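Local coordinates for glucoamylase (Thermoanaerobacterium thermosaccharolyticum, PDB 1LF6), which hydrolyses terminal alpha-1,4-linked glucose residues successively from the non-reducing ends of glucan chains, releasing beta-D-glucose, at residues N111-D123 with M135-Y149. Sequence-based numbering, arbitrary orientation.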
loop_
_atom_site.group_PDB
_atom_site.type_symbol
_atom_site.label_atom_id
_atom_site.label_comp_id
_atom_site.label_asym_id
_atom_site.label_seq_id
_atom_site.Cartn_x
_atom_site.Cartn_y
_atom_site.Cartn_z
ATOM N N ASN A 111 13.947 -13.971 14.110
ATOM C CA ASN A 111 12.987 -13.957 15.208
ATOM C C ASN A 111 13.592 -14.632 16.427
ATOM O O ASN A 111 13.906 -15.824 16.398
ATOM C CB ASN A 111 11.695 -14.668 14.795
ATOM C CG ASN A 111 11.064 -14.050 13.562
ATOM O OD1 ASN A 111 11.268 -12.872 13.276
ATOM N ND2 ASN A 111 10.286 -14.839 12.832
ATOM N N THR A 112 13.756 -13.854 17.491
ATOM C CA THR A 112 14.340 -14.355 18.726
ATOM C C THR A 112 13.306 -14.495 19.833
ATOM O O THR A 112 12.720 -13.507 20.280
ATOM C CB THR A 112 15.464 -13.423 19.228
ATOM O OG1 THR A 112 16.475 -13.309 18.221
ATOM C CG2 THR A 112 16.091 -13.976 20.494
ATOM N N ASP A 113 13.094 -15.735 20.262
ATOM C CA ASP A 113 12.149 -16.053 21.328
ATOM C C ASP A 113 12.287 -15.067 22.482
ATOM O O ASP A 113 13.393 -14.800 22.944
ATOM C CB ASP A 113 12.403 -17.479 21.823
ATOM C CG ASP A 113 11.528 -17.861 23.004
ATOM O OD1 ASP A 113 10.347 -17.455 23.033
ATOM O OD2 ASP A 113 12.018 -18.587 23.896
ATOM N N LYS A 114 11.165 -14.518 22.934
ATOM C CA LYS A 114 11.176 -13.564 24.038
ATOM C C LYS A 114 11.762 -14.188 25.301
ATOM O O LYS A 114 12.265 -13.484 26.179
ATOM C CB LYS A 114 9.757 -13.069 24.328
ATOM C CG LYS A 114 9.156 -12.192 23.241
ATOM C CD LYS A 114 7.754 -11.741 23.630
ATOM C CE LYS A 114 7.136 -10.855 22.562
ATOM N NZ LYS A 114 5.735 -10.493 22.915
ATOM N N LYS A 115 11.695 -15.512 25.390
ATOM C CA LYS A 115 12.228 -16.218 26.548
ATOM C C LYS A 115 13.633 -16.749 26.270
ATOM O O LYS A 115 14.203 -17.488 27.072
ATOM C CB LYS A 115 11.280 -17.351 26.944
ATOM C CG LYS A 115 9.917 -16.838 27.389
ATOM C CD LYS A 115 8.934 -17.969 27.635
ATOM C CE LYS A 115 7.578 -17.431 28.070
ATOM N NZ LYS A 115 6.579 -18.520 28.252
ATOM N N GLY A 116 14.178 -16.355 25.122
ATOM C CA GLY A 116 15.519 -16.754 24.732
ATOM C C GLY A 116 15.804 -18.239 24.653
ATOM O O GLY A 116 16.897 -18.681 25.011
ATOM N N ARG A 117 14.838 -19.014 24.175
ATOM C CA ARG A 117 15.019 -20.454 24.060
ATOM C C ARG A 117 15.369 -20.857 22.634
ATOM O O ARG A 117 16.123 -21.805 22.418
ATOM C CB ARG A 117 13.748 -21.176 24.517
ATOM C CG ARG A 117 13.379 -20.880 25.966
ATOM C CD ARG A 117 11.992 -21.385 26.327
ATOM N NE ARG A 117 10.976 -20.882 25.404
ATOM C CZ ARG A 117 9.674 -20.841 25.669
ATOM N NH1 ARG A 117 9.215 -21.266 26.839
ATOM N NH2 ARG A 117 8.829 -20.380 24.758
ATOM N N TYR A 118 14.828 -20.131 21.662
ATOM C CA TYR A 118 15.092 -20.439 20.263
ATOM C C TYR A 118 15.279 -19.191 19.405
ATOM O O TYR A 118 15.110 -18.062 19.867
ATOM C CB TYR A 118 13.949 -21.271 19.676
ATOM C CG TYR A 118 12.635 -20.527 19.617
ATOM C CD1 TYR A 118 11.750 -20.542 20.697
ATOM C CD2 TYR A 118 12.297 -19.765 18.498
ATOM C CE1 TYR A 118 10.559 -19.813 20.662
ATOM C CE2 TYR A 118 11.112 -19.032 18.454
ATOM C CZ TYR A 118 10.250 -19.059 19.539
ATOM O OH TYR A 118 9.089 -18.321 19.505
ATOM N N ARG A 119 15.623 -19.421 18.142
ATOM C CA ARG A 119 15.825 -18.351 17.175
ATOM C C ARG A 119 15.554 -18.919 15.793
ATOM O O ARG A 119 16.056 -19.986 15.442
ATOM C CB ARG A 119 17.262 -17.831 17.237
ATOM C CG ARG A 119 17.556 -16.705 16.254
ATOM C CD ARG A 119 19.048 -16.547 16.050
ATOM N NE ARG A 119 19.723 -16.145 17.278
ATOM C CZ ARG A 119 21.008 -16.371 17.530
ATOM N NH1 ARG A 119 21.539 -15.965 18.673
ATOM N NH2 ARG A 119 21.756 -17.014 16.642
ATOM N N ILE A 120 14.745 -18.215 15.014
ATOM C CA ILE A 120 14.430 -18.661 13.664
ATOM C C ILE A 120 14.860 -17.583 12.677
ATOM O O ILE A 120 14.508 -16.412 12.830
ATOM C CB ILE A 120 12.915 -18.931 13.496
ATOM C CG1 ILE A 120 12.464 -20.019 14.474
ATOM C CG2 ILE A 120 12.618 -19.360 12.066
ATOM C CD1 ILE A 120 10.988 -20.375 14.374
ATOM N N THR A 121 15.631 -17.978 11.672
ATOM C CA THR A 121 16.102 -17.032 10.667
ATOM C C THR A 121 15.493 -17.391 9.317
ATOM O O THR A 121 15.487 -18.557 8.923
ATOM C CB THR A 121 17.639 -17.058 10.568
ATOM O OG1 THR A 121 18.196 -16.734 11.847
ATOM C CG2 THR A 121 18.130 -16.050 9.532
ATOM N N LYS A 122 14.975 -16.387 8.613
ATOM C CA LYS A 122 14.342 -16.630 7.323
ATOM C C LYS A 122 14.902 -15.801 6.170
ATOM O O LYS A 122 15.411 -14.701 6.360
ATOM C CB LYS A 122 12.834 -16.368 7.426
ATOM C CG LYS A 122 12.138 -17.063 8.588
ATOM C CD LYS A 122 10.692 -16.584 8.717
ATOM C CE LYS A 122 9.957 -17.306 9.835
ATOM N NZ LYS A 122 8.553 -16.815 9.989
ATOM N N ASP A 123 14.787 -16.356 4.971
ATOM C CA ASP A 123 15.221 -15.711 3.738
ATOM C C ASP A 123 13.994 -15.840 2.858
ATOM O O ASP A 123 13.598 -16.955 2.510
ATOM C CB ASP A 123 16.397 -16.471 3.117
ATOM C CG ASP A 123 17.722 -16.118 3.755
ATOM O OD1 ASP A 123 17.716 -15.750 4.947
ATOM O OD2 ASP A 123 18.774 -16.215 3.072
ATOM N N MET A 135 10.908 -19.559 1.021
ATOM C CA MET A 135 11.321 -19.178 2.361
ATOM C C MET A 135 12.316 -20.184 2.902
ATOM O O MET A 135 11.956 -21.320 3.213
ATOM C CB MET A 135 10.141 -19.104 3.338
ATOM C CG MET A 135 10.604 -18.892 4.785
ATOM S SD MET A 135 9.309 -18.949 6.040
ATOM C CE MET A 135 8.763 -20.663 5.872
ATOM N N LYS A 136 13.573 -19.775 3.000
ATOM C CA LYS A 136 14.583 -20.651 3.564
ATOM C C LYS A 136 14.558 -20.319 5.044
ATOM O O LYS A 136 14.491 -19.151 5.424
ATOM C CB LYS A 136 15.966 -20.351 2.981
ATOM C CG LYS A 136 17.059 -21.286 3.492
ATOM C CD LYS A 136 18.311 -21.181 2.636
ATOM C CE LYS A 136 19.315 -22.270 2.970
ATOM N NZ LYS A 136 20.515 -22.211 2.082
ATOM N N ALA A 137 14.587 -21.346 5.882
ATOM C CA ALA A 137 14.557 -21.125 7.316
ATOM C C ALA A 137 15.494 -22.080 8.028
ATOM O O ALA A 137 15.781 -23.171 7.534
ATOM C CB ALA A 137 13.136 -21.302 7.840
ATOM N N LYS A 138 15.976 -21.650 9.187
ATOM C CA LYS A 138 16.864 -22.454 10.007
ATOM C C LYS A 138 16.473 -22.226 11.460
ATOM O O LYS A 138 16.211 -21.094 11.873
ATOM C CB LYS A 138 18.327 -22.056 9.793
ATOM C CG LYS A 138 18.690 -20.667 10.299
ATOM C CD LYS A 138 20.199 -20.431 10.253
ATOM C CE LYS A 138 20.550 -19.025 10.730
ATOM N NZ LYS A 138 22.017 -18.746 10.701
ATOM N N PHE A 139 16.421 -23.308 12.226
ATOM C CA PHE A 139 16.057 -23.229 13.630
ATOM C C PHE A 139 17.291 -23.385 14.500
ATOM O O PHE A 139 18.143 -24.230 14.231
ATOM C CB PHE A 139 15.035 -24.320 13.961
ATOM C CG PHE A 139 14.627 -24.354 15.405
ATOM C CD1 PHE A 139 15.333 -25.124 16.326
ATOM C CD2 PHE A 139 13.546 -23.602 15.851
ATOM C CE1 PHE A 139 14.969 -25.145 17.668
ATOM C CE2 PHE A 139 13.173 -23.613 17.190
ATOM C CZ PHE A 139 13.887 -24.387 18.103
ATOM N N GLU A 140 17.386 -22.563 15.540
ATOM C CA GLU A 140 18.519 -22.624 16.456
ATOM C C GLU A 140 18.058 -22.733 17.898
ATOM O O GLU A 140 17.231 -21.947 18.354
ATOM C CB GLU A 140 19.390 -21.373 16.343
ATOM C CG GLU A 140 19.993 -21.108 14.984
ATOM C CD GLU A 140 20.933 -19.919 15.020
ATOM O OE1 GLU A 140 22.053 -20.071 15.548
ATOM O OE2 GLU A 140 20.549 -18.831 14.541
ATOM N N ALA A 141 18.600 -23.706 18.618
ATOM C CA ALA A 141 18.256 -23.880 20.022
ATOM C C ALA A 141 19.203 -22.999 20.829
ATOM O O ALA A 141 20.396 -23.295 20.927
ATOM C CB ALA A 141 18.419 -25.337 20.426
ATOM N N LEU A 142 18.680 -21.912 21.391
ATOM C CA LEU A 142 19.501 -20.999 22.182
ATOM C C LEU A 142 19.856 -21.622 23.524
ATOM O O LEU A 142 21.003 -21.552 23.964
ATOM C CB LEU A 142 18.782 -19.662 22.390
ATOM C CG LEU A 142 18.570 -18.812 21.131
ATOM C CD1 LEU A 142 17.966 -17.471 21.516
ATOM C CD2 LEU A 142 19.899 -18.605 20.414
ATOM N N GLU A 143 18.872 -22.224 24.182
ATOM C CA GLU A 143 19.129 -22.876 25.455
ATOM C C GLU A 143 18.770 -24.349 25.298
ATOM O O GLU A 143 17.785 -24.688 24.641
ATOM C CB GLU A 143 18.303 -22.236 26.578
ATOM C CG GLU A 143 16.880 -22.754 26.711
ATOM C CD GLU A 143 16.163 -22.171 27.915
ATOM O OE1 GLU A 143 15.073 -22.673 28.267
ATOM O OE2 GLU A 143 16.689 -21.204 28.507
ATOM N N GLY A 144 19.581 -25.223 25.886
ATOM C CA GLY A 144 19.319 -26.646 25.782
ATOM C C GLY A 144 19.747 -27.191 24.435
ATOM O O GLY A 144 20.599 -26.611 23.768
ATOM N N SER A 145 19.147 -28.303 24.027
ATOM C CA SER A 145 19.484 -28.933 22.759
ATOM C C SER A 145 18.351 -28.826 21.747
ATOM O O SER A 145 17.188 -28.658 22.117
ATOM C CB SER A 145 19.830 -30.404 22.995
ATOM O OG SER A 145 20.055 -31.093 21.779
ATOM N N ILE A 146 18.698 -28.926 20.467
ATOM C CA ILE A 146 17.709 -28.840 19.405
ATOM C C ILE A 146 16.731 -30.009 19.489
ATOM O O ILE A 146 15.544 -29.852 19.199
ATOM C CB ILE A 146 18.385 -28.829 18.006
ATOM C CG1 ILE A 146 17.328 -28.635 16.915
ATOM C CG2 ILE A 146 19.157 -30.122 17.782
ATOM C CD1 ILE A 146 17.900 -28.535 15.511
ATOM N N HIS A 147 17.227 -31.175 19.897
ATOM C CA HIS A 147 16.378 -32.357 20.012
ATOM C C HIS A 147 15.331 -32.193 21.104
ATOM O O HIS A 147 14.460 -33.044 21.269
ATOM C CB HIS A 147 17.220 -33.607 20.295
ATOM C CG HIS A 147 18.169 -33.960 19.193
ATOM N ND1 HIS A 147 19.281 -33.203 18.900
ATOM C CD2 HIS A 147 18.157 -34.976 18.298
ATOM C CE1 HIS A 147 19.915 -33.736 17.870
ATOM N NE2 HIS A 147 19.254 -34.813 17.487
ATOM N N ASP A 148 15.417 -31.096 21.846
ATOM C CA ASP A 148 14.462 -30.832 22.917
ATOM C C ASP A 148 13.314 -29.961 22.419
ATOM O O ASP A 148 12.435 -29.577 23.192
ATOM C CB ASP A 148 15.154 -30.136 24.089
ATOM C CG ASP A 148 16.265 -30.974 24.691
ATOM O OD1 ASP A 148 15.997 -32.135 25.075
ATOM O OD2 ASP A 148 17.406 -30.472 24.788
ATOM N N TYR A 149 13.318 -29.663 21.124
ATOM C CA TYR A 149 12.287 -28.817 20.541
ATOM C C TYR A 149 11.577 -29.440 19.345
ATOM O O TYR A 149 12.102 -30.337 18.682
ATOM C CB TYR A 149 12.901 -27.476 20.121
ATOM C CG TYR A 149 13.479 -26.679 21.269
ATOM C CD1 TYR A 149 12.646 -26.024 22.175
ATOM C CD2 TYR A 149 14.858 -26.595 21.462
ATOM C CE1 TYR A 149 13.171 -25.302 23.245
ATOM C CE2 TYR A 149 15.393 -25.877 22.532
ATOM C CZ TYR A 149 14.545 -25.233 23.417
ATOM O OH TYR A 149 15.063 -24.513 24.470
HETATM O O HOH W 1 18.187 -18.858 13.631
#
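Tyr118 and Phe139 meet on the buried face of an antiparallel hairpin, their side chains crossing at about a right angle, with Tyr118 CB 3.5 Å from Phe139 CZ. Phe139 has CG anti to the backbone N (chi1 178°), which carries its ring across the strand gap, where Phe139 CD2 also meets Ile120 CG1 at 4.0 Å. Val79 and Phe77 of strand 70-80 cover this face, consistent with a beta-sandwich core. Strands 118-123 and 135-141 are joined by paired backbone bonds at Arg119-Glu140, Thr121-Lys138 and Asp123-Lys136, the one from Arg119 N to Glu140 O being weak. At the end of the ladder, Arg117 O accepts from both Leu142 N (2.8 Å) and Glu143 N (3.3 Å), which approach from the same face of its carbonyl plane.

On the reverse face Arg119, Lys138 and Glu140 are partly exposed, whereas Tyr118, Ile120 and Phe139 are buried. One bond joins Arg119 NH2 to Glu140 OE2 at 3.0 Å, meeting OE2 from above the carboxylate plane (38° out of it); guanidinium and carboxylate are steeply turned, 76° apart. Leu142 CD2 lies over one face of the guanidinium, 3.6 Å from Arg119 NH1. A leucine in place of Arg119 would probably leave the Glu140 carboxylate without its cationic mate. The chemistry implies a division of labour: largely apolar packing faces the sandwich core, while an ion pair ties the strands across the largely polar, more exposed face.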